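Local coordinates for protein packaging enzyme P4 (Pseudomonas phage phi6, PDB 4BLO) that hydrolyses nucleoside triphosphates as a six-subunit RecA-like motor, probably to drive the viral RNA into the phage procapsid during genome packaging, at residues M49-K54 and V62-S67; V173-G178 and S217-Q222; F194-A199 and A207-L212. All coordinates share one frame; numbering follows the deposited sequence.

Contact 1 (M49-K54 and V62-S67); sequences MELASK and VDIRPS
Leu51 reaches from helix 38-54 into the loop just before helix 66-69, and its CD2 methyl carries the whole contact. That methyl lies 3.7 Å from CB of Asp63 and 3.8 Å from the backbone O of the same residue, so it meets the base of the aspartate and its peptide, not the carboxylate. The Leu51 and Asp63 side chains run about at right angles. Turned anti to the backbone N (chi1 -169°), CG of Leu51 extends the leucine across a CA-CA gap of 8.3 Å between Leu51 and Ile64. CD2 also meets CG2 of Ile64 at 4.3 Å, on the buried side of the contact: Ile64 packs in addition on Leu59 and on helix 167-179, while Ile64 O is hydrogen-bonded to Tyr44 OH of helix 38-54. The other side is more open to solvent, for Leu51 and Asp63 both stay partly exposed and the carboxylate of Asp63 leads away from CD2. Beyond Ile64, Arg65 holds the N-cap position of helix 66-69 and touches Gly102 of the second subunit, and Pro66, in the first turn, packs on Ile172 of helix 167-179. The arrangement is two helices joined by a short connection, laid over helix 167-179 of an alpha/beta core of the P-loop NTPase kind.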
loop_
_atom_site.group_PDB
_atom_site.type_symbol
_atom_site.label_atom_id
_atom_site.label_comp_id
_atom_site.label_asym_id
_atom_site.label_seq_id
_atom_site.Cartn_x
_atom_site.Cartn_y
_atom_site.Cartn_z
ATOM N N MET L 49 -38.824 1.246 27.174
ATOM C CA MET L 49 -40.188 1.582 27.587
ATOM C C MET L 49 -40.593 0.834 28.859
ATOM O O MET L 49 -41.236 1.431 29.729
ATOM C CB MET L 49 -41.202 1.294 26.461
ATOM C CG MET L 49 -40.969 2.090 25.165
ATOM S SD MET L 49 -40.661 3.860 25.365
ATOM C CE MET L 49 -42.266 4.412 25.634
ATOM N N GLU L 50 -40.213 -0.461 28.965
ATOM C CA GLU L 50 -40.532 -1.301 30.116
ATOM C C GLU L 50 -39.844 -0.765 31.377
ATOM O O GLU L 50 -40.471 -0.727 32.446
ATOM C CB GLU L 50 -40.135 -2.760 29.859
ATOM C CG GLU L 50 -40.936 -3.734 30.708
ATOM C CD GLU L 50 -40.377 -5.138 30.790
ATOM O OE1 GLU L 50 -40.228 -5.784 29.727
ATOM O OE2 GLU L 50 -40.087 -5.595 31.919
ATOM N N LEU L 51 -38.562 -0.328 31.235
ATOM C CA LEU L 51 -37.773 0.247 32.330
ATOM C C LEU L 51 -38.305 1.637 32.711
ATOM O O LEU L 51 -38.373 1.950 33.904
ATOM C CB LEU L 51 -36.291 0.322 31.945
ATOM C CG LEU L 51 -35.320 0.645 33.077
ATOM C CD1 LEU L 51 -35.019 -0.581 33.924
ATOM C CD2 LEU L 51 -34.067 1.221 32.530
ATOM N N ALA L 52 -38.689 2.462 31.692
ATOM C CA ALA L 52 -39.293 3.792 31.859
ATOM C C ALA L 52 -40.560 3.680 32.676
ATOM O O ALA L 52 -40.837 4.555 33.494
ATOM C CB ALA L 52 -39.600 4.418 30.507
ATOM N N SER L 53 -41.300 2.567 32.474
ATOM C CA SER L 53 -42.533 2.210 33.165
ATOM C C SER L 53 -42.254 1.848 34.626
ATOM O O SER L 53 -42.998 2.308 35.488
ATOM C CB SER L 53 -43.220 1.052 32.455
ATOM O OG SER L 53 -44.497 0.837 33.011
ATOM N N LYS L 54 -41.191 1.053 34.918
ATOM C CA LYS L 54 -40.804 0.680 36.295
ATOM C C LYS L 54 -40.406 1.917 37.107
ATOM O O LYS L 54 -40.795 2.041 38.274
ATOM C CB LYS L 54 -39.642 -0.329 36.323
ATOM C CG LYS L 54 -39.968 -1.745 35.837
ATOM C CD LYS L 54 -41.004 -2.503 36.680
ATOM C CE LYS L 54 -40.532 -2.977 38.037
ATOM N NZ LYS L 54 -41.677 -3.368 38.908
ATOM N N VAL L 62 -27.224 5.503 32.168
ATOM C CA VAL L 62 -26.471 4.315 32.569
ATOM C C VAL L 62 -27.339 3.067 32.447
ATOM O O VAL L 62 -26.841 2.014 32.074
ATOM C CB VAL L 62 -25.942 4.436 34.026
ATOM C CG1 VAL L 62 -24.705 3.571 34.235
ATOM C CG2 VAL L 62 -25.661 5.884 34.414
ATOM N N ASP L 63 -28.620 3.173 32.801
ATOM C CA ASP L 63 -29.539 2.038 32.802
ATOM C C ASP L 63 -30.056 1.682 31.414
ATOM O O ASP L 63 -30.539 0.560 31.235
ATOM C CB ASP L 63 -30.725 2.311 33.740
ATOM C CG ASP L 63 -30.362 2.713 35.163
ATOM O OD1 ASP L 63 -29.284 2.292 35.643
ATOM O OD2 ASP L 63 -31.161 3.432 35.796
ATOM N N ILE L 64 -29.955 2.609 30.435
ATOM C CA ILE L 64 -30.460 2.367 29.077
ATOM C C ILE L 64 -29.335 1.998 28.090
ATOM O O ILE L 64 -29.581 2.014 26.882
ATOM C CB ILE L 64 -31.333 3.532 28.537
ATOM C CG1 ILE L 64 -30.557 4.878 28.473
ATOM C CG2 ILE L 64 -32.618 3.635 29.345
ATOM C CD1 ILE L 64 -31.099 5.891 27.527
ATOM N N ARG L 65 -28.134 1.626 28.572
ATOM C CA ARG L 65 -27.063 1.230 27.653
ATOM C C ARG L 65 -27.407 -0.179 27.076
ATOM O O ARG L 65 -27.968 -1.007 27.806
ATOM C CB ARG L 65 -25.667 1.327 28.306
ATOM C CG ARG L 65 -25.301 0.214 29.266
ATOM C CD ARG L 65 -24.649 0.734 30.522
ATOM N NE ARG L 65 -23.329 1.324 30.297
ATOM C CZ ARG L 65 -22.403 1.431 31.244
ATOM N NH1 ARG L 65 -22.646 0.982 32.472
ATOM N NH2 ARG L 65 -21.221 1.971 30.968
ATOM N N PRO L 66 -27.206 -0.421 25.751
ATOM C CA PRO L 66 -27.654 -1.699 25.152
ATOM C C PRO L 66 -27.040 -2.954 25.760
ATOM O O PRO L 66 -27.730 -3.968 25.835
ATOM C CB PRO L 66 -27.236 -1.571 23.687
ATOM C CG PRO L 66 -27.125 -0.124 23.449
ATOM C CD PRO L 66 -26.631 0.470 24.724
ATOM N N SER L 67 -25.756 -2.881 26.204
ATOM C CA SER L 67 -25.017 -3.999 26.818
ATOM C C SER L 67 -25.707 -4.526 28.095
ATOM O O SER L 67 -25.556 -5.701 28.430
ATOM C CB SER L 67 -23.585 -3.577 27.139
ATOM O OG SER L 67 -23.546 -2.493 28.048
#

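Contact 2 (V173-G178 and S217-Q222); sequences VCIGLG and SNLFTQ
Ser217 O, one turn before the Phe220 that fills this contact, is approached by two groups of Thr221: the backbone N at 2.9 Å and OG1 at 2.8 Å, though the single hydroxyl proton may instead serve Ser119 O. The Ser217 hydroxyl oxygen OG is bonded to Val121 N, which ties this flank of helix 208-222 to strand 120-126, while another flank of it meets helix 167-179 through apolar atoms. There the Phe220 ring reaches across to Cys174 and Ile175. CB of Cys174 lies 3.6 Å from both CE1 and CZ of the ring, coming in obliquely. Its sulfur makes a sulfur-aromatic contact of the same slanted kind, SG standing 5.2 Å from the Phe220 centroid and 59° off the ring normal. The segments 173-178 and 217-222 run nearly parallel, their axes 22° apart and 10.3 Å from each other at closest, as expected of neighbouring crossover helices in a RecA-like alpha/beta domain: each helix leads into a parallel strand, 184-187 and 226-231, adjacent in the sheet. Ile175 takes the ring differently, its CG1 lying in the ring plane at the edge, 3.9 Å from CE1 of Phe220. With CG1 beside its own backbone N (chi1 -62°), the Ile175 side chain crosses that of Phe220 at about a right angle and sends CD1 on to CD2 of Leu219, a looser 4.5 Å. Cys174 also packs against Val184 and Val186 of strand 184-187 and Ile146 of strand 144-147.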
loop_
_atom_site.group_PDB
_atom_site.type_symbol
_atom_site.label_atom_id
_atom_site.label_comp_id
_atom_site.label_asym_id
_atom_site.label_seq_id
_atom_site.Cartn_x
_atom_site.Cartn_y
_atom_site.Cartn_z
ATOM N N VAL L 173 -28.976 2.878 19.792
ATOM C CA VAL L 173 -29.416 4.001 20.613
ATOM C C VAL L 173 -29.888 5.161 19.723
ATOM O O VAL L 173 -30.937 5.742 20.012
ATOM C CB VAL L 173 -28.332 4.454 21.626
ATOM C CG1 VAL L 173 -28.898 5.474 22.615
ATOM C CG2 VAL L 173 -27.753 3.268 22.384
ATOM N N CYS L 174 -29.147 5.469 18.637
ATOM C CA CYS L 174 -29.482 6.554 17.713
ATOM C C CYS L 174 -30.832 6.308 17.013
ATOM O O CYS L 174 -31.707 7.171 17.093
ATOM C CB CYS L 174 -28.364 6.771 16.699
ATOM S SG CYS L 174 -26.963 7.736 17.333
ATOM N N ILE L 175 -31.011 5.137 16.353
ATOM C CA ILE L 175 -32.252 4.788 15.649
ATOM C C ILE L 175 -33.384 4.524 16.661
ATOM O O ILE L 175 -34.468 5.084 16.510
ATOM C CB ILE L 175 -32.061 3.596 14.663
ATOM C CG1 ILE L 175 -31.037 3.948 13.563
ATOM C CG2 ILE L 175 -33.401 3.151 14.038
ATOM C CD1 ILE L 175 -30.317 2.743 12.944
ATOM N N GLY L 176 -33.116 3.700 17.668
ATOM C CA GLY L 176 -34.091 3.343 18.694
ATOM C C GLY L 176 -34.731 4.511 19.403
ATOM O O GLY L 176 -35.957 4.657 19.362
ATOM N N LEU L 177 -33.909 5.363 20.044
ATOM C CA LEU L 177 -34.403 6.519 20.805
ATOM C C LEU L 177 -34.752 7.709 19.906
ATOM O O LEU L 177 -35.715 8.424 20.200
ATOM C CB LEU L 177 -33.413 6.953 21.899
ATOM C CG LEU L 177 -33.065 5.906 22.981
ATOM C CD1 LEU L 177 -32.176 6.512 24.038
ATOM C CD2 LEU L 177 -34.314 5.356 23.662
ATOM N N GLY L 178 -33.985 7.897 18.830
ATOM C CA GLY L 178 -34.192 8.985 17.880
ATOM C C GLY L 178 -35.530 8.924 17.178
ATOM O O GLY L 178 -36.146 9.971 16.950
ATOM N N SER L 217 -26.994 9.584 7.491
ATOM C CA SER L 217 -28.007 10.639 7.434
ATOM C C SER L 217 -29.332 10.106 6.898
ATOM O O SER L 217 -30.367 10.330 7.521
ATOM C CB SER L 217 -27.521 11.810 6.586
ATOM O OG SER L 217 -28.390 12.927 6.687
ATOM N N ASN L 218 -29.295 9.357 5.780
ATOM C CA ASN L 218 -30.500 8.795 5.149
ATOM C C ASN L 218 -31.151 7.717 6.040
ATOM O O ASN L 218 -32.379 7.623 6.084
ATOM C CB ASN L 218 -30.197 8.263 3.754
ATOM C CG ASN L 218 -29.790 9.314 2.740
ATOM O OD1 ASN L 218 -29.087 9.020 1.763
ATOM N ND2 ASN L 218 -30.234 10.554 2.924
ATOM N N LEU L 219 -30.329 6.966 6.794
ATOM C CA LEU L 219 -30.784 5.963 7.756
ATOM C C LEU L 219 -31.647 6.655 8.831
ATOM O O LEU L 219 -32.711 6.156 9.186
ATOM C CB LEU L 219 -29.548 5.279 8.374
ATOM C CG LEU L 219 -29.548 3.761 8.594
ATOM C CD1 LEU L 219 -29.934 2.991 7.352
ATOM C CD2 LEU L 219 -28.193 3.296 9.056
ATOM N N PHE L 220 -31.229 7.852 9.280
ATOM C CA PHE L 220 -31.974 8.643 10.262
ATOM C C PHE L 220 -33.175 9.333 9.618
ATOM O O PHE L 220 -34.198 9.481 10.289
ATOM C CB PHE L 220 -31.073 9.673 10.951
ATOM C CG PHE L 220 -29.953 9.082 11.779
ATOM C CD1 PHE L 220 -30.115 7.871 12.440
ATOM C CD2 PHE L 220 -28.752 9.762 11.936
ATOM C CE1 PHE L 220 -29.084 7.332 13.214
ATOM C CE2 PHE L 220 -27.726 9.229 12.723
ATOM C CZ PHE L 220 -27.897 8.018 13.357
ATOM N N THR L 221 -33.070 9.742 8.330
ATOM C CA THR L 221 -34.171 10.394 7.602
ATOM C C THR L 221 -35.336 9.411 7.436
ATOM O O THR L 221 -36.490 9.791 7.618
ATOM C CB THR L 221 -33.694 10.932 6.243
ATOM O OG1 THR L 221 -32.517 11.726 6.436
ATOM C CG2 THR L 221 -34.767 11.743 5.519
ATOM N N GLN L 222 -35.020 8.144 7.135
ATOM C CA GLN L 222 -35.986 7.069 6.956
ATOM C C GLN L 222 -36.697 6.691 8.275
ATOM O O GLN L 222 -37.863 6.280 8.228
ATOM C CB GLN L 222 -35.275 5.842 6.392
ATOM C CG GLN L 222 -36.133 5.080 5.409
ATOM C CD GLN L 222 -35.284 4.247 4.487
ATOM O OE1 GLN L 222 -34.659 3.267 4.916
ATOM N NE2 GLN L 222 -35.257 4.608 3.199
#

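Contact 3 (F194-A199 and A207-L212); sequences FRLKGA and AVFYSL
Leu196 pushes both of its methyls against helix 208-222, one at each of two residues a helical turn apart. CD1 lies 4.0 Å from CB of Phe209 and 4.2 Å from CD1 of that ring, meeting it at a slant while the two side chains run about at right angles. CD2 lies 4.1 Å from CD1 of Leu212, so one branch of the leucine rests on Phe209 and the other on Leu212. In the next shell the Phe209 ring is itself seated: its CD2 stands 3.6 Å above the centre of the Tyr210 ring, and it also packs on Leu193 and Val247. Before Leu196, Arg195 leaves for the second subunit, where its NH2 is hydrogen-bonded to Gln28 O. The segment 194-199 thus runs from the end of helix 190-193 beside the first turns of helix 208-222, Leu192 touching Leu212 from the former, while helix 240-248 lies behind Phe209 and Tyr210.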
loop_
_atom_site.group_PDB
_atom_site.type_symbol
_atom_site.label_atom_id
_atom_site.label_comp_id
_atom_site.label_asym_id
_atom_site.label_seq_id
_atom_site.Cartn_x
_atom_site.Cartn_y
_atom_site.Cartn_z
ATOM N N PHE L 194 -11.084 6.910 13.103
ATOM C CA PHE L 194 -9.675 6.586 13.246
ATOM C C PHE L 194 -9.357 5.153 12.762
ATOM O O PHE L 194 -8.188 4.832 12.534
ATOM C CB PHE L 194 -9.226 6.827 14.705
ATOM C CG PHE L 194 -9.082 8.295 15.086
ATOM C CD1 PHE L 194 -9.478 9.308 14.211
ATOM C CD2 PHE L 194 -8.543 8.663 16.313
ATOM C CE1 PHE L 194 -9.342 10.652 14.562
ATOM C CE2 PHE L 194 -8.404 10.009 16.660
ATOM C CZ PHE L 194 -8.805 10.993 15.782
ATOM N N ARG L 195 -10.394 4.329 12.534
ATOM C CA ARG L 195 -10.217 2.958 12.063
ATOM C C ARG L 195 -10.694 2.804 10.605
ATOM O O ARG L 195 -10.856 1.682 10.118
ATOM C CB ARG L 195 -10.912 1.966 13.009
ATOM C CG ARG L 195 -10.041 1.643 14.202
ATOM C CD ARG L 195 -10.805 1.124 15.386
ATOM N NE ARG L 195 -9.922 0.991 16.541
ATOM C CZ ARG L 195 -10.011 1.732 17.634
ATOM N NH1 ARG L 195 -10.964 2.648 17.746
ATOM N NH2 ARG L 195 -9.160 1.552 18.632
ATOM N N LEU L 196 -10.827 3.932 9.885
ATOM C CA LEU L 196 -11.212 3.901 8.482
ATOM C C LEU L 196 -9.991 3.548 7.650
ATOM O O LEU L 196 -9.105 4.392 7.443
ATOM C CB LEU L 196 -11.842 5.225 8.014
ATOM C CG LEU L 196 -13.273 5.538 8.478
ATOM C CD1 LEU L 196 -13.644 6.966 8.153
ATOM C CD2 LEU L 196 -14.293 4.577 7.871
ATOM N N LYS L 197 -9.942 2.264 7.198
ATOM C CA LYS L 197 -8.826 1.769 6.395
ATOM C C LYS L 197 -9.125 2.048 4.945
ATOM O O LYS L 197 -10.258 1.911 4.513
ATOM C CB LYS L 197 -8.500 0.275 6.630
ATOM C CG LYS L 197 -9.491 -0.512 7.483
ATOM C CD LYS L 197 -8.828 -1.066 8.763
ATOM C CE LYS L 197 -9.597 -2.150 9.479
ATOM N NZ LYS L 197 -10.081 -1.770 10.867
ATOM N N GLY L 198 -8.115 2.495 4.229
ATOM C CA GLY L 198 -8.213 2.856 2.822
ATOM C C GLY L 198 -7.251 3.963 2.454
ATOM O O GLY L 198 -6.641 4.594 3.329
ATOM N N ALA L 199 -7.104 4.201 1.145
ATOM C CA ALA L 199 -6.219 5.252 0.649
ATOM C C ALA L 199 -6.883 6.622 0.822
ATOM O O ALA L 199 -8.011 6.819 0.345
ATOM C CB ALA L 199 -5.863 5.001 -0.808
ATOM N N ALA L 207 -12.299 8.848 1.002
ATOM C CA ALA L 207 -13.518 9.296 0.338
ATOM C C ALA L 207 -14.786 8.630 0.897
ATOM O O ALA L 207 -15.798 9.314 1.017
ATOM C CB ALA L 207 -13.415 9.051 -1.157
ATOM N N VAL L 208 -14.716 7.330 1.294
ATOM C CA VAL L 208 -15.857 6.555 1.813
ATOM C C VAL L 208 -16.422 7.185 3.105
ATOM O O VAL L 208 -17.544 6.863 3.506
ATOM C CB VAL L 208 -15.505 5.051 1.989
ATOM C CG1 VAL L 208 -14.644 4.794 3.214
ATOM C CG2 VAL L 208 -16.756 4.170 1.995
ATOM N N PHE L 209 -15.654 8.091 3.737
ATOM C CA PHE L 209 -16.073 8.808 4.941
ATOM C C PHE L 209 -17.306 9.647 4.633
ATOM O O PHE L 209 -18.243 9.638 5.415
ATOM C CB PHE L 209 -14.916 9.673 5.471
ATOM C CG PHE L 209 -15.294 10.826 6.366
ATOM C CD1 PHE L 209 -15.663 10.610 7.692
ATOM C CD2 PHE L 209 -15.254 12.134 5.894
ATOM C CE1 PHE L 209 -16.010 11.683 8.520
ATOM C CE2 PHE L 209 -15.593 13.207 6.732
ATOM C CZ PHE L 209 -15.965 12.972 8.037
ATOM N N TYR L 210 -17.324 10.331 3.474
ATOM C CA TYR L 210 -18.424 11.184 3.034
ATOM C C TYR L 210 -19.642 10.366 2.636
ATOM O O TYR L 210 -20.772 10.775 2.915
ATOM C CB TYR L 210 -17.993 12.090 1.897
ATOM C CG TYR L 210 -16.789 12.933 2.238
ATOM C CD1 TYR L 210 -16.906 14.054 3.049
ATOM C CD2 TYR L 210 -15.524 12.611 1.750
ATOM C CE1 TYR L 210 -15.791 14.815 3.393
ATOM C CE2 TYR L 210 -14.409 13.383 2.064
ATOM C CZ TYR L 210 -14.546 14.483 2.880
ATOM O OH TYR L 210 -13.440 15.248 3.141
ATOM N N SER L 211 -19.419 9.195 2.034
ATOM C CA SER L 211 -20.488 8.276 1.662
ATOM C C SER L 211 -21.149 7.717 2.917
ATOM O O SER L 211 -22.376 7.648 2.969
ATOM C CB SER L 211 -19.951 7.155 0.774
ATOM O OG SER L 211 -19.970 7.582 -0.582
ATOM N N LEU L 212 -20.345 7.380 3.948
ATOM C CA LEU L 212 -20.842 6.866 5.223
ATOM C C LEU L 212 -21.736 7.890 5.938
ATOM O O LEU L 212 -22.783 7.501 6.447
ATOM C CB LEU L 212 -19.690 6.443 6.147
ATOM C CG LEU L 212 -19.621 4.946 6.529
ATOM C CD1 LEU L 212 -18.366 4.641 7.336
ATOM C CD2 LEU L 212 -20.843 4.508 7.321
#

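Overall arrangement
Contacts 1 and 2 meet through helix 167-179: Pro66 CG lies 3.6 Å from Val173 CG2, and Ile64 CD1 3.7 Å from Leu177 CD1, with centres about 19 Å apart. Contact 3 shares helix 208-222 with contact 2, near its start instead of its end; their centres are about 20 Å apart and their nearest atoms about 5 Å. Contacts 1 and 3 lie on opposite sides of the chain's centre, their centres about 33 Å apart. None includes a residue of the ADP pocket, but contact 2 borders strand 120-126, which leads into the phosphate-binding loop around Lys132, and touches Val151 and Ala152 of the third subunit, which lead up to the ADP-pocket residue Glu153.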